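Local coordinates for protein galactitol-1-phosphate 5-dehydrogenase (Escherichia coli, PDB 4UEJ) that catalyses the NAD-dependent oxidation of galactitol 1-phosphate to D-tagatose 6-phosphate as a zinc-containing, homodimeric alcohol dehydrogenase, at residues H151-A156 against K162-I167; A169-L174 against E314-H319; L175-A180 against F204-T209; V188-I191 against K197-L200; L245-A250 against A254-V259. One frame throughout, in Å; residues are numbered along the deposited sequence.

Contact 1: H151-A156 against K162-I167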
# COMPACT_ATOMS: atom_id res chain seq x y z
N HIS A 151 -7.84 14.62 3.32
CA HIS A 151 -6.64 14.06 3.93
C HIS A 151 -6.08 12.94 3.06
O HIS A 151 -4.87 12.86 2.85
CB HIS A 151 -6.91 13.53 5.33
CG HIS A 151 -5.68 13.02 6.02
ND1 HIS A 151 -4.63 13.85 6.35
CD2 HIS A 151 -5.32 11.78 6.40
CE1 HIS A 151 -3.68 13.13 6.92
NE2 HIS A 151 -4.08 11.87 6.97
N ALA A 152 -6.96 12.08 2.57
CA ALA A 152 -6.54 11.02 1.65
C ALA A 152 -5.93 11.58 0.37
O ALA A 152 -4.87 11.10 -0.07
CB ALA A 152 -7.69 10.10 1.31
N PHE A 153 -6.56 12.60 -0.24
CA PHE A 153 -5.95 13.26 -1.41
C PHE A 153 -4.56 13.83 -1.08
O PHE A 153 -3.63 13.74 -1.88
CB PHE A 153 -6.84 14.40 -1.93
CG PHE A 153 -8.15 13.93 -2.52
CD1 PHE A 153 -8.30 12.64 -3.00
CD2 PHE A 153 -9.24 14.79 -2.57
CE1 PHE A 153 -9.51 12.22 -3.54
CE2 PHE A 153 -10.45 14.36 -3.11
CZ PHE A 153 -10.59 13.08 -3.58
N HIS A 154 -4.44 14.43 0.09
CA HIS A 154 -3.16 14.99 0.52
C HIS A 154 -2.08 13.92 0.61
O HIS A 154 -0.96 14.13 0.15
CB HIS A 154 -3.32 15.70 1.87
CG HIS A 154 -2.05 16.29 2.39
ND1 HIS A 154 -1.82 16.48 3.74
CD2 HIS A 154 -0.94 16.74 1.75
CE1 HIS A 154 -0.62 17.02 3.90
NE2 HIS A 154 -0.07 17.18 2.71
N LEU A 155 -2.42 12.78 1.19
CA LEU A 155 -1.44 11.69 1.31
C LEU A 155 -1.03 11.17 -0.05
O LEU A 155 0.08 10.68 -0.21
CB LEU A 155 -1.99 10.54 2.14
CG LEU A 155 -2.19 10.84 3.63
CD1 LEU A 155 -2.81 9.63 4.30
CD2 LEU A 155 -0.88 11.21 4.29
N ALA A 156 -1.92 11.30 -1.03
CA ALA A 156 -1.65 10.84 -2.39
C ALA A 156 -0.99 11.91 -3.26
O ALA A 156 -0.82 11.71 -4.46
CB ALA A 156 -2.94 10.39 -3.05
N LYS A 162 -5.60 13.53 -12.21
CA LYS A 162 -5.70 12.10 -11.99
C LYS A 162 -7.08 11.55 -12.32
O LYS A 162 -8.09 12.27 -12.33
CB LYS A 162 -5.33 11.73 -10.55
CG LYS A 162 -3.91 12.10 -10.19
CD LYS A 162 -3.51 11.64 -8.79
CE LYS A 162 -2.05 12.00 -8.49
NZ LYS A 162 -1.64 11.78 -7.06
N ASN A 163 -7.11 10.26 -12.60
CA ASN A 163 -8.37 9.57 -12.81
C ASN A 163 -8.82 9.00 -11.47
O ASN A 163 -8.33 7.96 -11.02
CB ASN A 163 -8.21 8.48 -13.87
CG ASN A 163 -8.01 9.07 -15.24
OD1 ASN A 163 -8.80 9.91 -15.68
ND2 ASN A 163 -6.93 8.67 -15.93
N VAL A 164 -9.73 9.71 -10.84
CA VAL A 164 -10.12 9.41 -9.48
C VAL A 164 -11.28 8.44 -9.51
O VAL A 164 -12.22 8.56 -10.31
CB VAL A 164 -10.49 10.70 -8.71
CG1 VAL A 164 -11.07 10.38 -7.32
CG2 VAL A 164 -9.24 11.57 -8.55
N ILE A 165 -11.19 7.44 -8.64
CA ILE A 165 -12.26 6.48 -8.48
C ILE A 165 -12.64 6.47 -7.01
O ILE A 165 -11.79 6.21 -6.15
CB ILE A 165 -11.84 5.07 -8.93
CG1 ILE A 165 -11.35 5.11 -10.38
CG2 ILE A 165 -12.97 4.07 -8.74
CD1 ILE A 165 -10.87 3.75 -10.90
N ILE A 166 -13.90 6.77 -6.72
CA ILE A 166 -14.38 6.76 -5.35
C ILE A 166 -15.27 5.55 -5.14
O ILE A 166 -16.29 5.40 -5.79
CB ILE A 166 -15.19 8.04 -5.00
CG1 ILE A 166 -14.38 9.30 -5.31
CG2 ILE A 166 -15.64 7.96 -3.53
CD1 ILE A 166 -13.01 9.42 -4.59
N ILE A 167 -14.86 4.66 -4.24
CA ILE A 167 -15.66 3.47 -3.99
C ILE A 167 -16.41 3.69 -2.68
O ILE A 167 -15.82 3.95 -1.64
CB ILE A 167 -14.79 2.20 -3.92
CG1 ILE A 167 -14.02 2.00 -5.23
CG2 ILE A 167 -15.65 0.98 -3.66
CD1 ILE A 167 -12.91 0.93 -5.11
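Lys162, just before strand 163-167, reaches to the end of helix 143-155, where Ala156 leaves the helix. The strand comes first in the chain and is an inner one of the parallel Rossmann sheet, and the helix lies against one side of it. The CB of Lys162 points toward the helix. CG sits beside the backbone N, then the chain runs fully extended through CD and CE (chi2 -176°, chi3 179°). The carbons from CB to CD make no close contact with segment 151-156. Lys162 CE passes 4.2 Å from Ala156 O, and only the ammonium group arrives. Lys162 NZ lies 2.7 Å from Ala156 O, but the angle is poor and this is not a hydrogen bond. NZ is instead bonded to Gly158 O and Gln255 OE1, while Gln255 NE2 donates to Ala156 O. One glutamine amide thus serves both ends of this pair.

Phe153 turns its ring toward the strand. Phe153 CE1 comes obliquely to within 4.5 Å of Val164 CG1, a loose apolar contact. Leu232 and Leu234 of strand 231-235 and Cys179 and Ala180 of helix 171-182 pack on this ring. The methyl CB of Ala156 stays 4.4 Å from Lys162 NZ.

Contact 2: A169-L174 against E314-H319; sequences AGTIGL and EPLIAH
Leu174 and Leu316 both carry CG beside the backbone N and anti to the carbonyl carbon (chi1 -68° and -57°), which sends the two isobutyl groups past each other in opposite directions. The CD2 methyl of Leu316 does most of the touching. Leu316 CD2 lies 3.6 Å from Leu174 CD1 and 3.7 Å from Leu174 CB, so it rests against the flank of the leucine as well as its end. Leu316 CD1 approaches Thr171 CG2 more loosely, at 4.3 Å.

Thr171 also makes a polar link. A water lies 2.8 Å from Thr171 OG1 and donates to Leu316 O at 3.2 Å. It joins the first turn of the helix to a backbone carbonyl where no direct hydrogen bond crosses. Gly170 is the N-cap of this helix. Gly170 and Gly173 fit the GxGxxG pattern of Rossmann folds, consistent with a role in binding NAD. The side chain of Thr171 is about 9 Å from a bound zinc ion.

Phe204 and the backbone of Lys341 also meet Leu316. The contact therefore joins the start of helix 171-182 to the segment leading into strand 317-321, which pairs with strand 341-344, while Leu200 of helix 196-203 packs on Pro315.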
# COMPACT_ATOMS: atom_id res chain seq x y z
N ALA A 169 -20.50 5.31 -1.77
CA ALA A 169 -21.25 6.54 -2.01
C ALA A 169 -22.01 6.97 -0.76
O ALA A 169 -23.13 7.49 -0.84
CB ALA A 169 -22.21 6.36 -3.19
N GLY A 170 -21.40 6.75 0.40
CA GLY A 170 -21.88 7.32 1.65
C GLY A 170 -21.47 8.78 1.67
O GLY A 170 -20.94 9.29 0.69
N THR A 171 -21.71 9.47 2.78
CA THR A 171 -21.42 10.90 2.78
C THR A 171 -19.95 11.22 2.50
O THR A 171 -19.65 12.11 1.72
CB THR A 171 -21.82 11.54 4.11
OG1 THR A 171 -23.21 11.29 4.33
CG2 THR A 171 -21.58 13.04 4.04
N ILE A 172 -19.04 10.49 3.14
CA ILE A 172 -17.62 10.72 2.92
C ILE A 172 -17.27 10.58 1.44
O ILE A 172 -16.60 11.43 0.87
CB ILE A 172 -16.76 9.74 3.73
CG1 ILE A 172 -17.01 9.93 5.23
CG2 ILE A 172 -15.28 9.93 3.42
CD1 ILE A 172 -16.66 11.31 5.70
N GLY A 173 -17.75 9.51 0.83
CA GLY A 173 -17.53 9.28 -0.59
C GLY A 173 -18.11 10.34 -1.51
O GLY A 173 -17.47 10.78 -2.46
N LEU A 174 -19.35 10.75 -1.24
CA LEU A 174 -19.96 11.76 -2.08
C LEU A 174 -19.23 13.08 -1.94
O LEU A 174 -19.07 13.80 -2.92
CB LEU A 174 -21.44 11.93 -1.72
CG LEU A 174 -22.30 10.73 -2.09
CD1 LEU A 174 -23.72 10.85 -1.51
CD2 LEU A 174 -22.36 10.60 -3.61
N GLU A 314 -26.72 20.21 0.70
CA GLU A 314 -28.14 19.94 0.86
C GLU A 314 -28.58 18.54 0.36
O GLU A 314 -29.33 17.85 1.05
CB GLU A 314 -28.98 21.02 0.17
CG GLU A 314 -30.45 20.98 0.54
CD GLU A 314 -30.67 21.09 2.04
OE1 GLU A 314 -29.93 21.85 2.70
OE2 GLU A 314 -31.58 20.40 2.55
N PRO A 315 -28.10 18.10 -0.83
CA PRO A 315 -28.59 16.80 -1.30
C PRO A 315 -28.14 15.64 -0.44
O PRO A 315 -28.72 14.57 -0.53
CB PRO A 315 -27.98 16.67 -2.71
CG PRO A 315 -27.51 18.03 -3.07
CD PRO A 315 -27.20 18.74 -1.81
N LEU A 316 -27.12 15.85 0.39
CA LEU A 316 -26.57 14.80 1.22
C LEU A 316 -27.43 14.51 2.44
O LEU A 316 -27.32 13.44 3.05
CB LEU A 316 -25.16 15.17 1.70
CG LEU A 316 -24.14 15.49 0.61
CD1 LEU A 316 -22.83 15.96 1.21
CD2 LEU A 316 -23.93 14.26 -0.25
N ILE A 317 -28.30 15.45 2.80
CA ILE A 317 -28.99 15.38 4.08
C ILE A 317 -30.29 14.60 3.97
O ILE A 317 -31.17 14.94 3.17
CB ILE A 317 -29.26 16.80 4.65
CG1 ILE A 317 -27.93 17.53 4.85
CG2 ILE A 317 -30.01 16.71 5.95
CD1 ILE A 317 -28.05 19.03 5.05
N ALA A 318 -30.41 13.55 4.78
CA ALA A 318 -31.60 12.71 4.78
C ALA A 318 -32.55 13.09 5.90
O ALA A 318 -33.76 12.87 5.81
CB ALA A 318 -31.21 11.23 4.89
N HIS A 319 -32.00 13.65 6.97
CA HIS A 319 -32.83 13.96 8.13
C HIS A 319 -32.32 15.18 8.89
O HIS A 319 -31.12 15.31 9.15
CB HIS A 319 -32.88 12.76 9.07
CG HIS A 319 -33.83 12.93 10.21
ND1 HIS A 319 -35.18 12.65 10.10
CD2 HIS A 319 -33.64 13.36 11.48
CE1 HIS A 319 -35.77 12.89 11.25
NE2 HIS A 319 -34.86 13.32 12.11
O HOH W 1 -24.92 11.46 2.17

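Contact 3: L175-A180 against F204-T209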
# COMPACT_ATOMS: atom_id res chain seq x y z
N LEU A 175 -18.78 13.41 -0.73
CA LEU A 175 -18.00 14.64 -0.54
C LEU A 175 -16.68 14.55 -1.31
O LEU A 175 -16.25 15.52 -1.94
CB LEU A 175 -17.73 14.90 0.95
CG LEU A 175 -18.99 15.36 1.73
CD1 LEU A 175 -18.72 15.23 3.24
CD2 LEU A 175 -19.36 16.76 1.38
N ALA A 176 -16.06 13.38 -1.25
CA ALA A 176 -14.80 13.16 -1.96
C ALA A 176 -14.95 13.36 -3.47
O ALA A 176 -14.06 13.90 -4.13
CB ALA A 176 -14.27 11.76 -1.66
N ILE A 177 -16.08 12.94 -4.03
CA ILE A 177 -16.34 13.20 -5.44
C ILE A 177 -16.33 14.68 -5.73
O ILE A 177 -15.66 15.13 -6.67
CB ILE A 177 -17.69 12.62 -5.87
CG1 ILE A 177 -17.62 11.09 -5.80
CG2 ILE A 177 -18.06 13.12 -7.26
CD1 ILE A 177 -18.97 10.42 -5.96
N GLN A 178 -17.07 15.44 -4.92
CA GLN A 178 -17.15 16.88 -5.09
C GLN A 178 -15.79 17.55 -4.96
O GLN A 178 -15.46 18.45 -5.73
CB GLN A 178 -18.13 17.48 -4.08
CG GLN A 178 -19.54 16.94 -4.19
CD GLN A 178 -20.47 17.61 -3.21
OE1 GLN A 178 -20.25 18.74 -2.82
NE2 GLN A 178 -21.53 16.91 -2.81
N CYS A 179 -14.99 17.10 -3.98
CA CYS A 179 -13.67 17.68 -3.78
C CYS A 179 -12.74 17.35 -4.95
O CYS A 179 -12.03 18.23 -5.43
CB CYS A 179 -13.06 17.22 -2.47
SG CYS A 179 -13.89 17.95 -1.03
N ALA A 180 -12.78 16.11 -5.42
CA ALA A 180 -11.96 15.71 -6.57
C ALA A 180 -12.23 16.58 -7.79
O ALA A 180 -11.31 16.99 -8.49
CB ALA A 180 -12.19 14.24 -6.91
N PHE A 204 -22.87 15.39 -8.89
CA PHE A 204 -21.74 15.98 -8.20
C PHE A 204 -20.50 16.03 -9.08
O PHE A 204 -19.45 16.51 -8.65
CB PHE A 204 -21.42 15.19 -6.93
CG PHE A 204 -22.44 15.35 -5.86
CD1 PHE A 204 -23.22 16.50 -5.81
CD2 PHE A 204 -22.63 14.38 -4.90
CE1 PHE A 204 -24.17 16.67 -4.81
CE2 PHE A 204 -23.56 14.54 -3.91
CZ PHE A 204 -24.34 15.69 -3.86
N GLY A 205 -20.63 15.53 -10.30
CA GLY A 205 -19.52 15.58 -11.23
C GLY A 205 -18.85 14.27 -11.61
O GLY A 205 -17.91 14.29 -12.40
N ALA A 206 -19.31 13.14 -11.08
CA ALA A 206 -18.76 11.87 -11.56
C ALA A 206 -19.17 11.69 -13.02
O ALA A 206 -20.33 11.91 -13.36
CB ALA A 206 -19.23 10.68 -10.71
N MET A 207 -18.23 11.35 -13.88
CA MET A 207 -18.55 11.25 -15.30
C MET A 207 -19.10 9.87 -15.63
O MET A 207 -19.74 9.67 -16.67
CB MET A 207 -17.33 11.58 -16.16
CG MET A 207 -16.02 10.96 -15.70
SD MET A 207 -15.73 9.32 -16.38
CE MET A 207 -15.78 9.67 -18.13
N GLN A 208 -18.89 8.91 -14.73
CA GLN A 208 -19.53 7.61 -14.84
C GLN A 208 -19.62 6.92 -13.48
O GLN A 208 -18.88 7.26 -12.55
CB GLN A 208 -18.77 6.73 -15.81
CG GLN A 208 -17.40 6.35 -15.30
CD GLN A 208 -16.55 5.70 -16.36
OE1 GLN A 208 -17.06 5.30 -17.42
NE2 GLN A 208 -15.25 5.60 -16.10
N THR A 209 -20.54 5.96 -13.39
CA THR A 209 -20.78 5.19 -12.18
C THR A 209 -20.91 3.70 -12.49
O THR A 209 -21.48 3.32 -13.51
CB THR A 209 -22.06 5.65 -11.45
OG1 THR A 209 -23.19 5.52 -12.33
CG2 THR A 209 -21.95 7.11 -11.01
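Gln178 lays its side-chain amide over one face of the Phe204 ring. Helix 171-182 here meets the turn that leads from helix 196-203 into strand 208-211, within the Rossmann fold of the coenzyme domain. The glutamine chain is extended beyond CG (chi2 -177°), which carries the amide out across the ring. Gln178 NE2 stands above the centre of the Phe204 ring, 3.1 Å from its plane. The amide and ring planes are inclined by 50°, so the two groups are not stacked flat. Closer to the backbone, Gln178 CG makes a CH-pi contact, 4.2 Å from the Phe204 ring centroid and 29° off the normal. OE1 is held by Ser312 N, which helps to fix the rotation of the amide.

This is the tight part. Beside it, Ile177 crosses Phe204 at about a right angle and uses only its CG2 branch. Ile177 CG2 lies 4.0 Å from Phe204 CB and also faces the backbone of the turn. With an alanine in place of Phe204, the Gln178 amide would probably lose the face it lies on, and a gap would be likely to open over NE2.

The far side is looser and nearer solvent. Gly205 is exposed and ends helix 196-203 in a Schellman motif with positive phi. A side chain at these backbone angles would press on the carbonyl of Phe204. Beyond it, Ala206 turns back to buried packing, but only lightly: Ala206 CB is 4.4 Å from Ile177 CG2, and Ala206 N is 4.0 Å from the same methyl.

Contact 4: V188-I191 against K197-L200; sequences VTAI and KLAL
Leu198 meets strand 187-192 with a single methyl, CD2. Its closest partner there is a backbone atom: Leu198 CD2 lies 3.9 Å from Ala190 O. Leu198 CD2 is also 4.2 Å from Ala190 CB and 4.5 Å from Ile191 C. It therefore rests on the strand backbone and on one small side chain. No hydrogen bond crosses between the segments. The CB of Leu198 does not head straight for the strand. CG lies beside the backbone N (chi1 -72°), and this brings the end of the side chain inward. Ala190 points its CB toward the helix, and its small size is consistent with the close approach of the backbones, with the CA atoms of Ala190 and Leu198 6.9 Å apart.

In the next shell, Thr209 of strand 208-211 packs on both Ala190 and Leu198. Ile177 of helix 171-182 covers Ala190 as well. The strand itself is held on both edges by backbone bonds: Ala190 pairs with Gln208 and Phe210, and Thr189 with Val164 and Ile166. Ile191 points away from this helix and packs on Ile165 and Ile167 on the other face of the sheet.

Strand 187-192, helix 196-203 and strand 208-211 form one beta-alpha-beta unit. The contact is the strand-to-helix half of that crossover, at the second and third strands of the Rossmann fold.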
# COMPACT_ATOMS: atom_id res chain seq x y z
N VAL A 188 -13.71 11.63 -12.64
CA VAL A 188 -14.11 11.00 -11.39
C VAL A 188 -15.13 9.92 -11.70
O VAL A 188 -16.11 10.16 -12.42
CB VAL A 188 -14.71 12.02 -10.40
CG1 VAL A 188 -15.06 11.33 -9.10
CG2 VAL A 188 -13.75 13.16 -10.18
N THR A 189 -14.87 8.72 -11.18
CA THR A 189 -15.75 7.57 -11.34
C THR A 189 -16.28 7.20 -9.97
O THR A 189 -15.52 7.20 -9.01
CB THR A 189 -15.00 6.38 -11.96
OG1 THR A 189 -14.65 6.69 -13.32
CG2 THR A 189 -15.85 5.12 -11.92
N ALA A 190 -17.57 6.88 -9.86
CA ALA A 190 -18.09 6.48 -8.56
C ALA A 190 -18.60 5.04 -8.60
O ALA A 190 -19.24 4.64 -9.56
CB ALA A 190 -19.22 7.42 -8.11
N ILE A 191 -18.31 4.27 -7.56
CA ILE A 191 -18.70 2.87 -7.50
C ILE A 191 -19.44 2.57 -6.21
O ILE A 191 -18.99 2.95 -5.14
CB ILE A 191 -17.47 1.94 -7.61
CG1 ILE A 191 -16.66 2.28 -8.87
CG2 ILE A 191 -17.90 0.49 -7.58
CD1 ILE A 191 -15.42 1.38 -9.08
N LYS A 197 -27.53 6.62 -5.06
CA LYS A 197 -26.55 7.66 -4.84
C LYS A 197 -25.70 7.88 -6.09
O LYS A 197 -24.99 8.88 -6.22
CB LYS A 197 -25.69 7.28 -3.63
CG LYS A 197 -26.51 7.08 -2.36
CD LYS A 197 -25.96 5.97 -1.47
CE LYS A 197 -26.69 5.92 -0.12
NZ LYS A 197 -26.04 4.97 0.83
N LEU A 198 -25.78 6.93 -7.01
CA LEU A 198 -24.96 7.01 -8.21
C LEU A 198 -25.45 8.13 -9.12
O LEU A 198 -24.63 8.86 -9.68
CB LEU A 198 -24.94 5.66 -8.94
CG LEU A 198 -24.11 4.58 -8.22
CD1 LEU A 198 -23.94 3.30 -9.04
CD2 LEU A 198 -22.74 5.11 -7.80
N ALA A 199 -26.77 8.30 -9.27
CA ALA A 199 -27.28 9.45 -10.01
C ALA A 199 -26.82 10.72 -9.32
O ALA A 199 -26.34 11.65 -9.97
CB ALA A 199 -28.82 9.42 -10.12
N LEU A 200 -26.95 10.75 -8.00
CA LEU A 200 -26.44 11.85 -7.20
C LEU A 200 -24.94 12.05 -7.45
O LEU A 200 -24.46 13.17 -7.61
CB LEU A 200 -26.70 11.58 -5.72
CG LEU A 200 -26.71 12.79 -4.80
CD1 LEU A 200 -27.71 13.84 -5.32
CD2 LEU A 200 -27.10 12.39 -3.38

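Contact 5: L245-A250 against A254-V259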
# COMPACT_ATOMS: atom_id res chain seq x y z
N LEU A 245 -12.14 -5.28 -4.57
CA LEU A 245 -12.55 -4.71 -5.84
C LEU A 245 -11.54 -3.67 -6.32
O LEU A 245 -11.17 -3.63 -7.50
CB LEU A 245 -13.94 -4.07 -5.72
CG LEU A 245 -14.41 -3.38 -7.00
CD1 LEU A 245 -14.69 -4.41 -8.06
CD2 LEU A 245 -15.64 -2.54 -6.71
N ALA A 246 -11.08 -2.84 -5.40
CA ALA A 246 -10.16 -1.77 -5.74
C ALA A 246 -8.89 -2.34 -6.36
O ALA A 246 -8.39 -1.85 -7.37
CB ALA A 246 -9.84 -0.94 -4.50
N VAL A 247 -8.37 -3.41 -5.77
CA VAL A 247 -7.17 -4.04 -6.30
C VAL A 247 -7.45 -4.66 -7.66
O VAL A 247 -6.64 -4.54 -8.58
CB VAL A 247 -6.63 -5.11 -5.33
CG1 VAL A 247 -5.48 -5.90 -5.99
CG2 VAL A 247 -6.16 -4.44 -4.05
N GLU A 248 -8.60 -5.31 -7.79
CA GLU A 248 -8.93 -5.98 -9.05
C GLU A 248 -9.15 -5.01 -10.21
O GLU A 248 -8.81 -5.33 -11.35
CB GLU A 248 -10.18 -6.86 -8.87
CG GLU A 248 -9.89 -8.11 -8.03
CD GLU A 248 -8.96 -9.09 -8.74
OE1 GLU A 248 -8.93 -9.09 -9.99
OE2 GLU A 248 -8.26 -9.86 -8.05
N ILE A 249 -9.69 -3.83 -9.95
CA ILE A 249 -9.97 -2.92 -11.06
C ILE A 249 -8.83 -1.98 -11.34
O ILE A 249 -8.80 -1.36 -12.41
CB ILE A 249 -11.25 -2.09 -10.83
CG1 ILE A 249 -11.05 -1.07 -9.70
CG2 ILE A 249 -12.43 -3.01 -10.57
CD1 ILE A 249 -12.24 -0.16 -9.50
N ALA A 250 -7.88 -1.88 -10.41
CA ALA A 250 -6.86 -0.84 -10.50
C ALA A 250 -6.05 -0.93 -11.80
O ALA A 250 -5.76 -2.01 -12.30
CB ALA A 250 -5.92 -0.92 -9.31
N ALA A 254 -1.62 2.44 -10.08
CA ALA A 254 -2.66 3.21 -9.42
C ALA A 254 -2.28 3.45 -7.98
O ALA A 254 -1.54 2.66 -7.37
CB ALA A 254 -4.03 2.49 -9.50
N GLN A 255 -2.75 4.58 -7.47
CA GLN A 255 -2.71 4.85 -6.04
C GLN A 255 -4.02 4.41 -5.44
O GLN A 255 -5.11 4.75 -5.94
CB GLN A 255 -2.49 6.33 -5.76
CG GLN A 255 -1.11 6.84 -6.10
CD GLN A 255 -1.07 8.34 -6.02
OE1 GLN A 255 -1.81 9.04 -6.74
NE2 GLN A 255 -0.26 8.86 -5.13
N LEU A 256 -3.96 3.65 -4.35
CA LEU A 256 -5.17 3.19 -3.68
C LEU A 256 -5.18 3.64 -2.23
O LEU A 256 -4.48 3.07 -1.39
CB LEU A 256 -5.30 1.67 -3.77
CG LEU A 256 -6.33 0.97 -2.88
CD1 LEU A 256 -7.71 1.60 -2.99
CD2 LEU A 256 -6.38 -0.51 -3.22
N ALA A 257 -5.99 4.66 -1.95
CA ALA A 257 -6.08 5.23 -0.61
C ALA A 257 -7.19 4.56 0.18
O ALA A 257 -8.35 4.54 -0.24
CB ALA A 257 -6.32 6.72 -0.67
N LEU A 258 -6.82 4.02 1.33
CA LEU A 258 -7.75 3.27 2.16
C LEU A 258 -8.26 4.19 3.24
O LEU A 258 -7.50 4.62 4.10
CB LEU A 258 -7.07 2.04 2.77
CG LEU A 258 -6.47 1.03 1.79
CD1 LEU A 258 -5.74 -0.06 2.56
CD2 LEU A 258 -7.54 0.43 0.90
N VAL A 259 -9.56 4.46 3.19
CA VAL A 259 -10.19 5.41 4.08
C VAL A 259 -11.09 4.66 5.06
O VAL A 259 -11.20 5.01 6.23
CB VAL A 259 -10.98 6.44 3.27
CG1 VAL A 259 -11.62 7.46 4.17
CG2 VAL A 259 -10.05 7.11 2.25
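Leu256 pushes its forked end into a shallow hollow on helix 240-249 formed by Ala246 and Val247. The helix and strand 255-258 belong to the beta-alpha-beta unit that begins with strand 231-235, in the second half of the Rossmann fold. Leu256 carries CG anti to its backbone N (chi1 167°), and its CB already points at the helix. The fork then straddles the small CB of Ala246. Leu256 CD1 lies 3.6 Å and Leu256 CD2 3.7 Å from Ala246 CB. The small Ala246 leaves room for the leucine methyls, as the distances suggest. Val247 forms one wall of the hollow. It crosses Leu256 at about a right angle, and Val247 CG2 is 4.0 Å from Leu256 CD2. Leu256 is modelled in two conformers, and these distances belong to one of them.

One turn further along, the shapes become small on both sides. Ala250 has left the helix, and Ala254 stands just before the strand. Each points its CB at the other, and the CA atoms of Ala250 and Ala254 are only 5.9 Å apart. Here the two elements come close, at the short link between them.

Around this, Ile233 packs on both Leu256 and Ala250, and Leu281 on Ala250 and Ala254. Helix 270-278 covers Val247. Lys279 NZ bonds the O atoms of Val247 and Ala250 near the end of the helix. Gln255 points away from the helix. At the narrow end of the contact, a methyl meets a methyl: Ala250 CB and Ala254 CB are 3.9 Å apart.

In the fold
Contacts 1, 3, 4 and 5 all reach the six-stranded parallel sheet of the Rossmann domain. Contacts 3 and 4 are closest, with centres about 7 Å apart, and contact 4 is nested in the loop that contact 3 closes. The centres of contacts 1 and 5 lie about 10 Å apart, and both also touch the second subunit. Contacts 2 and 3 share helix 171-182. Contact 2 spans the longest sequence interval, so contacts 3, 4 and 5 all fall inside its loop, while contact 1 closes before it opens. Contact 2 alone leads to the mixed sheet, and it ties that part of the enzyme to the domain that probably binds NAD.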